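Local coordinates for protein 2-hydroxyisocaproyl-CoA dehydratase activator (Clostridium difficile, PDB 4EHU) that uses ATP hydrolysis to drive transfer of one electron from its [4Fe-4S] cluster to (R)-2-hydroxyisocaproyl-CoA dehydratase, activating that enzyme for leucine fermentation, at residues L6-T11 with V60-Y65; T96-G101 with R208-V213; V158-T163 with A187-S192. All coordinates share one frame; numbering follows the deposited sequence.

Contact 1: L6-T11 with V60-Y65. With ANP (phosphoaminophosphonic acid-adenylate ester), chain D.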
# COMPACT_ATOMS: atom_id res chain seq x y z
N LEU A 6 18.12 14.70 -18.34
CA LEU A 6 18.17 13.49 -17.53
C LEU A 6 16.97 13.49 -16.60
O LEU A 6 16.68 14.51 -15.99
CB LEU A 6 19.45 13.44 -16.69
CG LEU A 6 20.76 13.26 -17.45
CD1 LEU A 6 21.94 13.38 -16.49
CD2 LEU A 6 20.78 11.92 -18.17
N ASP A 7 16.27 12.37 -16.52
CA ASP A 7 15.12 12.22 -15.64
C ASP A 7 15.41 11.04 -14.71
O ASP A 7 15.37 9.89 -15.12
CB ASP A 7 13.84 12.01 -16.47
CG ASP A 7 12.60 11.66 -15.63
OD1 ASP A 7 12.65 11.60 -14.38
OD2 ASP A 7 11.54 11.44 -16.24
N ILE A 8 15.76 11.35 -13.47
CA ILE A 8 16.14 10.32 -12.52
C ILE A 8 14.98 10.08 -11.59
O ILE A 8 14.77 10.81 -10.63
CB ILE A 8 17.39 10.75 -11.73
CG1 ILE A 8 18.49 11.17 -12.70
CG2 ILE A 8 17.85 9.62 -10.83
CD1 ILE A 8 19.66 11.91 -12.03
N GLY A 9 14.17 9.06 -11.90
CA GLY A 9 12.98 8.82 -11.11
C GLY A 9 13.24 7.83 -10.01
O GLY A 9 14.38 7.44 -9.77
N SER A 10 12.17 7.40 -9.36
CA SER A 10 12.26 6.42 -8.28
C SER A 10 12.81 5.09 -8.78
O SER A 10 13.41 4.33 -8.03
CB SER A 10 10.87 6.20 -7.69
OG SER A 10 10.00 5.53 -8.59
N THR A 11 12.61 4.83 -10.07
CA THR A 11 12.63 3.47 -10.57
C THR A 11 13.54 3.30 -11.77
O THR A 11 14.22 2.29 -11.91
CB THR A 11 11.21 3.03 -10.97
OG1 THR A 11 10.36 3.11 -9.82
CG2 THR A 11 11.21 1.60 -11.53
N VAL A 60 22.90 20.99 -19.76
CA VAL A 60 22.31 19.78 -19.21
C VAL A 60 21.26 20.17 -18.18
O VAL A 60 21.53 20.99 -17.31
CB VAL A 60 23.36 18.91 -18.50
CG1 VAL A 60 22.71 17.66 -17.90
CG2 VAL A 60 24.48 18.53 -19.47
N VAL A 61 20.07 19.59 -18.28
CA VAL A 61 19.05 19.78 -17.24
C VAL A 61 18.68 18.42 -16.66
O VAL A 61 18.52 17.45 -17.40
CB VAL A 61 17.79 20.48 -17.78
CG1 VAL A 61 16.63 20.38 -16.78
CG2 VAL A 61 18.10 21.94 -18.14
N VAL A 62 18.52 18.37 -15.34
CA VAL A 62 18.10 17.14 -14.68
C VAL A 62 16.76 17.35 -13.99
O VAL A 62 16.48 18.43 -13.46
CB VAL A 62 19.16 16.66 -13.67
CG1 VAL A 62 19.31 17.65 -12.53
CG2 VAL A 62 18.79 15.28 -13.13
N THR A 63 15.95 16.31 -14.01
CA THR A 63 14.62 16.36 -13.42
C THR A 63 14.37 15.04 -12.69
O THR A 63 15.22 14.17 -12.69
CB THR A 63 13.55 16.61 -14.50
OG1 THR A 63 12.27 16.89 -13.90
CG2 THR A 63 13.41 15.42 -15.43
N GLY A 64 13.21 14.93 -12.06
CA GLY A 64 12.81 13.70 -11.39
C GLY A 64 13.09 13.75 -9.89
O GLY A 64 13.67 14.70 -9.38
N TYR A 65 12.65 12.70 -9.22
CA TYR A 65 12.83 12.53 -7.79
C TYR A 65 14.27 12.70 -7.38
O TYR A 65 14.54 13.27 -6.32
CB TYR A 65 12.34 11.13 -7.42
CG TYR A 65 12.45 10.80 -5.96
CD1 TYR A 65 11.57 11.35 -5.04
CD2 TYR A 65 13.43 9.94 -5.49
CE1 TYR A 65 11.66 11.04 -3.68
CE2 TYR A 65 13.53 9.62 -4.15
CZ TYR A 65 12.64 10.17 -3.25
OH TYR A 65 12.76 9.86 -1.92
PG ANP D . 8.44 8.18 -10.44
O1G ANP D . 9.44 8.80 -9.48
O2G ANP D . 8.11 9.14 -11.55
O3G ANP D . 7.23 7.65 -9.76
PB ANP D . 10.04 6.70 -12.54
O1B ANP D . 11.40 6.08 -12.38
O2B ANP D . 9.97 7.99 -13.35
N3B ANP D . 9.30 6.80 -10.98
PA ANP D . 9.01 5.38 -14.92
O1A ANP D . 10.39 5.26 -15.46
O2A ANP D . 8.05 6.42 -15.46
O3A ANP D . 9.09 5.62 -13.32
O5' ANP D . 8.23 3.98 -14.94
C5' ANP D . 8.73 2.86 -14.21
C4' ANP D . 7.88 1.64 -14.53
O4' ANP D . 7.34 1.51 -15.84
C3' ANP D . 7.95 0.31 -13.80
O3' ANP D . 7.47 0.44 -12.45
C2' ANP D . 7.10 -0.60 -14.69
O2' ANP D . 5.84 -0.94 -14.10
C1' ANP D . 6.86 0.17 -15.99
N9 ANP D . 7.59 -0.38 -17.15
C8 ANP D . 8.91 -0.26 -17.40
N7 ANP D . 9.23 -0.84 -18.59
C5 ANP D . 8.07 -1.32 -19.10
C6 ANP D . 7.68 -2.03 -20.32
N6 ANP D . 8.62 -2.36 -21.23
N1 ANP D . 6.37 -2.34 -20.48
C2 ANP D . 5.43 -2.01 -19.58
N3 ANP D . 5.72 -1.37 -18.44
C4 ANP D . 7.00 -1.00 -18.16
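Leu-6 to Ile-8 run parallel to Val-60 to Thr-63, the two strand axes 4.7 Å apart, stitched by Leu-6 N to Val-61 O, Thr-63 N to Leu-6 O and Ile-8 N to Thr-63 O. On one face, Val-62 sends CG2 against the tip of Ile-8, meeting CD1 at 3.7 Å, and the same methyl reaches Leu-6 CB. On the other face Thr-63 CG2, set between its backbone N and carbonyl carbon, lies 3.6 Å from Asp-7 CB. Thr-63 OG1, anti to N (chi1 -170°), bonds Ile-77 O. The Asp-7 side chain is about 4 Å from a bound magnesium ion. Strand 2-8 is the central strand of a five-stranded mixed sheet of the actin-type ATPase fold, 57-63 its parallel neighbour, and the turn after 2-8 receives the phosphates. Gly-9 CA comes within 3.4 Å of ANP O1B; a CB on Gly-9 would run into another oxygen, O2B. Ser-10 grips the nucleotide twice: its N donates to O1G, and OG accepts at 2.8 Å from N3B, whose N-H belongs to the imido bridge of this ATP analogue. Thr-11 N donates to O1B, while Ser-10 OG and Thr-11 OG1 hydrogen-bond at 2.7 Å.

Contact 2: T96-G101 with R208-V213. With ANP (phosphoaminophosphonic acid-adenylate ester), chain D.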
# COMPACT_ATOMS: atom_id res chain seq x y z
N THR A 96 -4.64 17.28 -20.74
CA THR A 96 -4.51 16.42 -19.57
C THR A 96 -3.32 15.49 -19.76
O THR A 96 -3.22 14.83 -20.80
CB THR A 96 -5.80 15.58 -19.37
OG1 THR A 96 -6.93 16.46 -19.38
CG2 THR A 96 -5.73 14.80 -18.06
N ILE A 97 -2.39 15.46 -18.80
CA ILE A 97 -1.27 14.52 -18.84
C ILE A 97 -1.35 13.59 -17.64
O ILE A 97 -1.47 14.03 -16.51
CB ILE A 97 0.10 15.24 -18.84
CG1 ILE A 97 0.24 16.08 -20.11
CG2 ILE A 97 1.25 14.22 -18.76
CD1 ILE A 97 1.53 16.96 -20.11
N ILE A 98 -1.29 12.29 -17.91
CA ILE A 98 -1.30 11.29 -16.88
C ILE A 98 0.05 10.63 -16.88
O ILE A 98 0.38 9.92 -17.82
CB ILE A 98 -2.38 10.22 -17.16
CG1 ILE A 98 -3.74 10.90 -17.29
CG2 ILE A 98 -2.39 9.16 -16.03
CD1 ILE A 98 -4.84 9.96 -17.97
N ASP A 99 0.83 10.86 -15.83
CA ASP A 99 2.17 10.30 -15.73
C ASP A 99 2.13 9.18 -14.69
O ASP A 99 2.10 9.44 -13.50
CB ASP A 99 3.16 11.39 -15.29
CG ASP A 99 4.47 10.84 -14.73
OD1 ASP A 99 4.92 9.79 -15.21
OD2 ASP A 99 5.04 11.48 -13.80
N ILE A 100 2.15 7.93 -15.14
CA ILE A 100 2.20 6.84 -14.19
C ILE A 100 3.62 6.31 -14.12
O ILE A 100 4.10 5.73 -15.09
CB ILE A 100 1.22 5.70 -14.54
CG1 ILE A 100 -0.19 6.27 -14.72
CG2 ILE A 100 1.27 4.68 -13.41
CD1 ILE A 100 -1.27 5.18 -15.21
N GLY A 101 4.29 6.55 -12.99
CA GLY A 101 5.66 6.11 -12.80
C GLY A 101 5.74 4.93 -11.84
O GLY A 101 4.74 4.27 -11.56
N ARG A 208 -9.55 16.84 -23.33
CA ARG A 208 -8.72 16.41 -24.46
C ARG A 208 -7.77 17.52 -24.91
O ARG A 208 -8.10 18.70 -24.79
CB ARG A 208 -9.61 15.98 -25.63
CG ARG A 208 -10.61 14.92 -25.25
CD ARG A 208 -11.43 14.48 -26.45
NE ARG A 208 -10.66 13.63 -27.35
CZ ARG A 208 -11.13 13.11 -28.48
NH1 ARG A 208 -12.38 13.35 -28.84
NH2 ARG A 208 -10.36 12.34 -29.24
N ASN A 209 -6.61 17.16 -25.45
CA ASN A 209 -6.21 15.78 -25.63
C ASN A 209 -5.65 15.23 -24.33
O ASN A 209 -4.99 15.96 -23.58
CB ASN A 209 -5.12 15.66 -26.69
CG ASN A 209 -5.66 15.87 -28.10
OD1 ASN A 209 -6.75 15.42 -28.43
ND2 ASN A 209 -4.89 16.55 -28.94
N VAL A 210 -5.92 13.95 -24.08
CA VAL A 210 -5.42 13.26 -22.89
C VAL A 210 -4.23 12.44 -23.32
O VAL A 210 -4.33 11.64 -24.26
CB VAL A 210 -6.50 12.34 -22.29
CG1 VAL A 210 -5.97 11.62 -21.07
CG2 VAL A 210 -7.75 13.13 -21.97
N VAL A 211 -3.10 12.65 -22.66
CA VAL A 211 -1.89 11.95 -23.01
C VAL A 211 -1.37 11.18 -21.82
O VAL A 211 -1.30 11.72 -20.72
CB VAL A 211 -0.80 12.94 -23.46
CG1 VAL A 211 0.54 12.21 -23.70
CG2 VAL A 211 -1.27 13.71 -24.73
N MET A 212 -1.00 9.92 -22.02
CA MET A 212 -0.35 9.16 -20.96
C MET A 212 1.15 9.03 -21.22
O MET A 212 1.59 8.76 -22.34
CB MET A 212 -0.95 7.76 -20.78
CG MET A 212 -0.42 7.06 -19.53
SD MET A 212 -1.08 5.41 -19.24
CE MET A 212 -2.82 5.84 -19.32
N VAL A 213 1.92 9.23 -20.15
CA VAL A 213 3.37 9.11 -20.18
C VAL A 213 3.84 8.32 -18.95
O VAL A 213 3.02 7.89 -18.12
CB VAL A 213 4.03 10.51 -20.17
CG1 VAL A 213 3.51 11.30 -21.36
CG2 VAL A 213 3.73 11.24 -18.85
PG ANP D . 8.44 8.18 -10.44
O1G ANP D . 9.44 8.80 -9.48
O2G ANP D . 8.11 9.14 -11.55
O3G ANP D . 7.23 7.65 -9.76
PB ANP D . 10.04 6.70 -12.54
O1B ANP D . 11.40 6.08 -12.38
O2B ANP D . 9.97 7.99 -13.35
N3B ANP D . 9.30 6.80 -10.98
PA ANP D . 9.01 5.38 -14.92
O1A ANP D . 10.39 5.26 -15.46
O2A ANP D . 8.05 6.42 -15.46
O3A ANP D . 9.09 5.62 -13.32
O5' ANP D . 8.23 3.98 -14.94
C5' ANP D . 8.73 2.86 -14.21
C4' ANP D . 7.88 1.64 -14.53
O4' ANP D . 7.34 1.51 -15.84
C3' ANP D . 7.95 0.31 -13.80
O3' ANP D . 7.47 0.44 -12.45
C2' ANP D . 7.10 -0.60 -14.69
O2' ANP D . 5.84 -0.94 -14.10
C1' ANP D . 6.86 0.17 -15.99
N9 ANP D . 7.59 -0.38 -17.15
C8 ANP D . 8.91 -0.26 -17.40
N7 ANP D . 9.23 -0.84 -18.59
C5 ANP D . 8.07 -1.32 -19.10
C6 ANP D . 7.68 -2.03 -20.32
N6 ANP D . 8.62 -2.36 -21.23
N1 ANP D . 6.37 -2.34 -20.48
C2 ANP D . 5.43 -2.01 -19.58
N3 ANP D . 5.72 -1.37 -18.44
C4 ANP D . 7.00 -1.00 -18.16
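Ile-98 CD1 rests on Val-210 CG1 at 3.7 Å. Met-212, on the same face, has two conformers; in the one modelled here CG, anti to the backbone N (chi1 -171°), lies 3.4 Å from Ile-98 O and SD lies 4.0 Å from Ile-100 CD1, contacts that may not hold in the other. On the opposite face Val-213 CG2 serves two neighbours: it packs against Ile-97 CG2 and sits 3.6 Å from Asp-99 CB, the aspartate and valine side chains crossing at about a right angle. Between the two faces the backbones pair in parallel through five hydrogen bonds, from Thr-96 N to Asn-209 O at one end to Ile-100 N to Val-213 O at the other. This is the parallel pair of the second mixed sheet of the actin-type ATPase fold. A cis peptide precedes Asn-209, whose ND2 is bonded to Pro-92 O, and Thr-96 OG1 is held by Gln-207 O. At the nucleotide end, the side chain of Asp-99 lies about 4 Å from a bound magnesium ion, and Gly-101 CA approaches ANP O3A. Helix 79-90 covers the Ile-97 and Val-213 face, helix 220-230 covers Ile-98, Val-210 and Met-212, and strand 105-110 pairs with the far edge of strand 96-100.

Contact 3: V158-T163 with A187-S192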
# COMPACT_ATOMS: atom_id res chain seq x y z
N VAL A 158 -10.95 -11.19 -14.15
CA VAL A 158 -11.21 -11.61 -12.76
C VAL A 158 -11.47 -10.38 -11.90
O VAL A 158 -10.98 -9.31 -12.18
CB VAL A 158 -10.02 -12.34 -12.12
CG1 VAL A 158 -9.62 -13.55 -12.92
CG2 VAL A 158 -8.85 -11.35 -11.90
N SER A 159 -12.24 -10.54 -10.84
CA SER A 159 -12.51 -9.42 -9.96
C SER A 159 -11.38 -9.33 -8.94
O SER A 159 -10.91 -10.35 -8.45
CB SER A 159 -13.85 -9.60 -9.27
OG SER A 159 -13.95 -10.89 -8.68
N ILE A 160 -10.91 -8.12 -8.68
CA ILE A 160 -10.03 -7.87 -7.54
C ILE A 160 -10.75 -6.85 -6.70
O ILE A 160 -10.99 -5.73 -7.15
CB ILE A 160 -8.67 -7.31 -7.96
CG1 ILE A 160 -7.95 -8.31 -8.89
CG2 ILE A 160 -7.81 -6.99 -6.74
CD1 ILE A 160 -6.58 -7.84 -9.31
N SER A 161 -11.13 -7.26 -5.50
CA SER A 161 -11.96 -6.47 -4.61
C SER A 161 -11.10 -5.39 -3.94
O SER A 161 -11.51 -4.24 -3.82
CB SER A 161 -12.56 -7.35 -3.51
OG SER A 161 -13.36 -6.58 -2.65
N SER A 162 -9.92 -5.81 -3.53
CA SER A 162 -9.01 -4.96 -2.76
C SER A 162 -8.42 -3.86 -3.61
O SER A 162 -8.07 -4.08 -4.77
CB SER A 162 -7.86 -5.79 -2.20
OG SER A 162 -8.33 -6.79 -1.32
N THR A 163 -8.27 -2.68 -3.02
CA THR A 163 -7.56 -1.62 -3.71
C THR A 163 -6.10 -1.54 -3.22
O THR A 163 -5.27 -0.95 -3.90
CB THR A 163 -8.21 -0.24 -3.46
OG1 THR A 163 -8.46 -0.06 -2.07
CG2 THR A 163 -9.53 -0.13 -4.21
N ALA A 187 -5.84 -8.83 -16.83
CA ALA A 187 -6.81 -7.76 -17.09
C ALA A 187 -7.32 -7.17 -15.77
O ALA A 187 -7.52 -5.97 -15.68
CB ALA A 187 -8.01 -8.25 -17.95
N GLY A 188 -7.55 -8.02 -14.77
CA GLY A 188 -8.05 -7.54 -13.48
C GLY A 188 -7.03 -6.64 -12.81
O GLY A 188 -7.40 -5.64 -12.23
N ILE A 189 -5.76 -7.02 -12.88
CA ILE A 189 -4.66 -6.22 -12.35
C ILE A 189 -4.63 -4.83 -13.03
O ILE A 189 -4.47 -3.81 -12.37
CB ILE A 189 -3.34 -6.97 -12.56
CG1 ILE A 189 -3.20 -8.08 -11.50
CG2 ILE A 189 -2.14 -6.01 -12.54
CD1 ILE A 189 -2.14 -9.13 -11.90
N HIS A 190 -4.83 -4.80 -14.34
CA HIS A 190 -4.85 -3.55 -15.07
C HIS A 190 -6.03 -2.70 -14.67
O HIS A 190 -5.91 -1.48 -14.52
CB HIS A 190 -4.86 -3.82 -16.57
CG HIS A 190 -3.58 -4.39 -17.08
ND1 HIS A 190 -3.49 -5.03 -18.29
CD2 HIS A 190 -2.33 -4.35 -16.57
CE1 HIS A 190 -2.24 -5.42 -18.48
NE2 HIS A 190 -1.52 -5.02 -17.45
N THR A 191 -7.17 -3.33 -14.48
CA THR A 191 -8.34 -2.58 -14.11
C THR A 191 -8.14 -1.97 -12.71
O THR A 191 -8.52 -0.84 -12.49
CB THR A 191 -9.58 -3.49 -14.14
OG1 THR A 191 -9.86 -3.76 -15.52
CG2 THR A 191 -10.78 -2.79 -13.47
N SER A 192 -7.50 -2.69 -11.80
CA SER A 192 -7.17 -2.11 -10.49
C SER A 192 -6.40 -0.80 -10.61
O SER A 192 -6.76 0.20 -9.99
CB SER A 192 -6.36 -3.11 -9.67
OG SER A 192 -7.17 -4.19 -9.28
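Ile-160 is the side chain of 158-163 that lies against helix 182-204, with its torsions placing CD1 there. CG1 stands anti to the carbonyl carbon (chi1 -61°), and chi2 of -178° stretches the chain fully, carrying CD1 onto the helix backbone. That methyl lies 3.7 Å from Gly-188 C and 4.0 Å from Ile-189 CG1. Ile-189 points away from the loop, yet Ile-160 CD1 still touches its CG1; its side chain also packs on Phe-132, Leu-133 and Met-136 of helix 130-140. One turn on from Gly-188, Ser-192 turns its hydroxyl to the isoleucine: OG anti to the carbonyl carbon (chi1 -71°) hangs 3.7 Å from Ile-160 CB and at the same distance from Ile-160 CD1. These are van der Waals contacts, and no hydrogen bond joins the two segments. Gly-188 makes the close approach possible. Val-158 O comes to 3.7 Å from Gly-188 CA, and a side chain on that residue would run into this oxygen.

Ile-160 also touches Ala-168 and Glu-171 of helix 165-177. Glu-171 in turn binds Ser-161 N and Ser-162 OG, so the loop is tied by polar bonds to one helix and packed by its isoleucine on another. This is loop-on-helix packing, with an isoleucine resting on the helix at Gly-188, Ile-189 and Ser-192; it joins helix 182-204 to the segment leading into Cys-164, a ligand of the [4Fe-4S] cluster of the homodimer.

Contacts 1 and 2 are buried strand pairs in two separate five-stranded sheets with the same strand order, the duplicated layout of the actin-type ATPase fold. Their centres are about 18 Å apart and both touch ANP, contact 1 through direct hydrogen bonds to the phosphates and contact 2 by close approach alone; each also brings an aspartate to about 4 Å from magnesium. Helix 79-90 packs against both. Contact 3 is only partly buried, lies across the chain's centre from contact 1, and relies on van der Waals packing rather than backbone pairing. It is tied to contact 2 through the chain, because helix 182-204 leads into strand 210-213, and it stands toward the cluster side of the molecule.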